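Local coordinates for uncharacterized protein VP1736 (Vibrio parahaemolyticus, PDB 3LXQ) that is of unknown function but belongs to the sulfatase family within the alkaline phosphatase clan, at residues D49-K52 against M53-V57. Sequence-based numbering, arbitrary orientation.
Sequences DNQK and MLDLV
D49 accepts from M53 the first of four successive i to i+4 backbone bonds, M53 N lying 2.9 Å from D49 O and its N-H pointing almost straight at the oxygen (170°). L54 donates to N50 just as straight, D55 and L56 to Q51 and K52 at slightly more bent angles. D49 holds the N-cap position, where a short polar residue is suited to the start of a helix, although its carboxylate makes no capping bond.

The close packing is on the face carrying M53 and L54. CD2 of L54 presses to 3.1 Å from N50 O, the carbonyl oxygen that L54 N also grips, and stands 4.3 Å from N50 CB. Leucine suits this buried site because its branched end lies against W443 and F434. M53, modelled as selenomethionine, has a side chain that bends at chi2 and chi3 and lies against M48 and K437; a long unbranched thioether suits such a place.

The loose, polar solvent side belongs to Q51 and D55. Both are exposed, and Q51 CG comes only within 4.0 Å of D55 OD2; the amide and carboxylate planes are 14° apart without bonding. D55 instead pairs its OD1 with R58, one turn of helix onward. K52 and L56 form the border between this side and the packed face. K52 runs fully extended, with CG anti to its backbone N (chi1 179°), alongside L56. Its methylenes meet the leucine, K52 CG being 4.1 Å from L56 CD1, while its ammonium reaches D426 in a salt bridge. Lysine thus serves a border position, greasy along the stem and charged at the end, and L56 leans on A430. Together these residues form the first turns of an amphipathic alpha-helix, 50-61, packed through its apolar face against the C-terminal helix 422-441.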
ATOM      1  N   ASP A  49      26.022   7.009  10.859  1.00 69.29           N
ATOM      2  CA  ASP A  49      26.706   5.719  10.949  1.00 71.12           C
ATOM      3  C   ASP A  49      25.704   4.595  10.770  1.00 67.80           C
ATOM      4  O   ASP A  49      24.605   4.650  11.321  1.00 66.06           O
ATOM      5  CB  ASP A  49      27.413   5.590  12.296  1.00 75.89           C
ATOM      6  CG  ASP A  49      28.072   6.887  12.725  1.00 80.51           C
ATOM      7  OD1 ASP A  49      29.188   6.822  13.276  1.00 86.73           O
ATOM      8  OD2 ASP A  49      27.474   7.969  12.493  1.00 78.81           O
ATOM      9  N   ASN A  50      26.081   3.592   9.984  1.00 68.31           N
ATOM     10  CA  ASN A  50      25.218   2.449   9.716  1.00 66.91           C
ATOM     11  C   ASN A  50      24.649   1.835  10.992  1.00 67.49           C
ATOM     12  O   ASN A  50      23.460   1.517  11.063  1.00 66.44           O
ATOM     13  CB  ASN A  50      25.970   1.384   8.918  1.00 69.57           C
ATOM     14  CG  ASN A  50      25.990   1.670   7.427  1.00 69.87           C
ATOM     15  OD1 ASN A  50      25.735   2.794   6.982  1.00 68.93           O
ATOM     16  ND2 ASN A  50      26.294   0.643   6.642  1.00 73.72           N
ATOM     17  N   GLN A  51      25.512   1.690  11.995  1.00 58.44           N
ATOM     18  CA  GLN A  51      25.141   1.119  13.283  1.00 55.71           C
ATOM     19  C   GLN A  51      24.065   1.933  13.988  1.00 51.61           C
ATOM     20  O   GLN A  51      23.007   1.396  14.310  1.00 47.91           O
ATOM     21  CB  GLN A  51      26.369   0.999  14.188  1.00 59.17           C
ATOM     22  CG  GLN A  51      26.140   0.111  15.395  1.00 58.39           C
ATOM     23  CD  GLN A  51      26.491  -1.344  15.123  1.00 62.17           C
ATOM     24  OE1 GLN A  51      27.429  -1.887  15.716  1.00 63.95           O
ATOM     25  NE2 GLN A  51      25.748  -1.978  14.217  1.00 61.52           N
ATOM     26  N   LYS A  52      24.342   3.216  14.231  1.00 53.15           N
ATOM     27  CA  LYS A  52      23.366   4.119  14.841  1.00 50.76           C
ATOM     28  C   LYS A  52      22.026   4.115  14.069  1.00 48.02           C
ATOM     29  O   LYS A  52      20.953   3.995  14.666  1.00 43.95           O
ATOM     30  CB  LYS A  52      23.930   5.546  14.953  1.00 53.55           C
ATOM     31  CG  LYS A  52      22.943   6.547  15.551  1.00 51.47           C
ATOM     32  CD  LYS A  52      23.530   7.927  15.728  1.00 55.44           C
ATOM     33  CE  LYS A  52      22.433   8.904  16.139  1.00 54.12           C
ATOM     34  NZ  LYS A  52      22.945  10.292  16.308  1.00 59.26           N
HETATM   35  N   MSE A  53      22.113   4.218  12.745  1.00 50.25           N
HETATM   36  CA  MSE A  53      20.951   4.211  11.868  1.00 49.02           C
HETATM   37  C   MSE A  53      20.123   2.916  11.985  1.00 45.46           C
HETATM   38  O   MSE A  53      18.910   2.969  12.272  1.00 42.01           O
HETATM   39  CB  MSE A  53      21.401   4.500  10.421  1.00 53.58           C
HETATM   40  CG  MSE A  53      20.282   4.738   9.420  1.00 55.94           C
HETATM   41 SE   MSE A  53      19.693   3.058   8.601  1.00 65.94          SE
HETATM   42  CE  MSE A  53      21.129   2.882   7.300  1.00 65.09           C
ATOM     43  N   LEU A  54      20.769   1.766  11.789  1.00 46.05           N
ATOM     44  CA  LEU A  54      20.086   0.481  11.900  1.00 43.76           C
ATOM     45  C   LEU A  54      19.437   0.267  13.264  1.00 41.29           C
ATOM     46  O   LEU A  54      18.341  -0.291  13.354  1.00 38.42           O
ATOM     47  CB  LEU A  54      21.029  -0.690  11.611  1.00 46.61           C
ATOM     48  CG  LEU A  54      21.119  -1.297  10.209  1.00 49.08           C
ATOM     49  CD1 LEU A  54      19.967  -0.844   9.309  1.00 47.21           C
ATOM     50  CD2 LEU A  54      22.457  -0.990   9.565  1.00 54.09           C
ATOM     51  N   ASP A  55      20.122   0.691  14.325  1.00 42.18           N
ATOM     52  CA  ASP A  55      19.591   0.513  15.669  1.00 40.42           C
ATOM     53  C   ASP A  55      18.302   1.288  15.847  1.00 37.80           C
ATOM     54  O   ASP A  55      17.327   0.753  16.378  1.00 35.91           O
ATOM     55  CB  ASP A  55      20.629   0.897  16.738  1.00 42.15           C
ATOM     56  CG  ASP A  55      21.753  -0.107  16.845  1.00 45.51           C
ATOM     57  OD1 ASP A  55      21.636  -1.209  16.259  1.00 47.25           O
ATOM     58  OD2 ASP A  55      22.760   0.202  17.513  1.00 47.75           O
ATOM     59  N   LEU A  56      18.284   2.528  15.364  1.00 38.38           N
ATOM     60  CA  LEU A  56      17.108   3.362  15.496  1.00 37.15           C
ATOM     61  C   LEU A  56      15.974   2.858  14.610  1.00 35.77           C
ATOM     62  O   LEU A  56      14.809   2.981  14.985  1.00 34.87           O
ATOM     63  CB  LEU A  56      17.429   4.831  15.201  1.00 38.87           C
ATOM     64  CG  LEU A  56      18.330   5.520  16.232  1.00 41.33           C
ATOM     65  CD1 LEU A  56      18.814   6.856  15.687  1.00 43.38           C
ATOM     66  CD2 LEU A  56      17.617   5.698  17.584  1.00 39.50           C
ATOM     67  N   VAL A  57      16.322   2.290  13.451  1.00 36.30           N
ATOM     68  CA  VAL A  57      15.334   1.704  12.532  1.00 34.80           C
ATOM     69  C   VAL A  57      14.701   0.461  13.175  1.00 33.48           C
ATOM     70  O   VAL A  57      13.471   0.365  13.288  1.00 31.34           O
ATOM     71  CB  VAL A  57      15.956   1.420  11.121  1.00 36.59           C
ATOM     72  CG1 VAL A  57      15.050   0.558  10.257  1.00 35.03           C
ATOM     73  CG2 VAL A  57      16.265   2.737  10.394  1.00 37.57           C
TER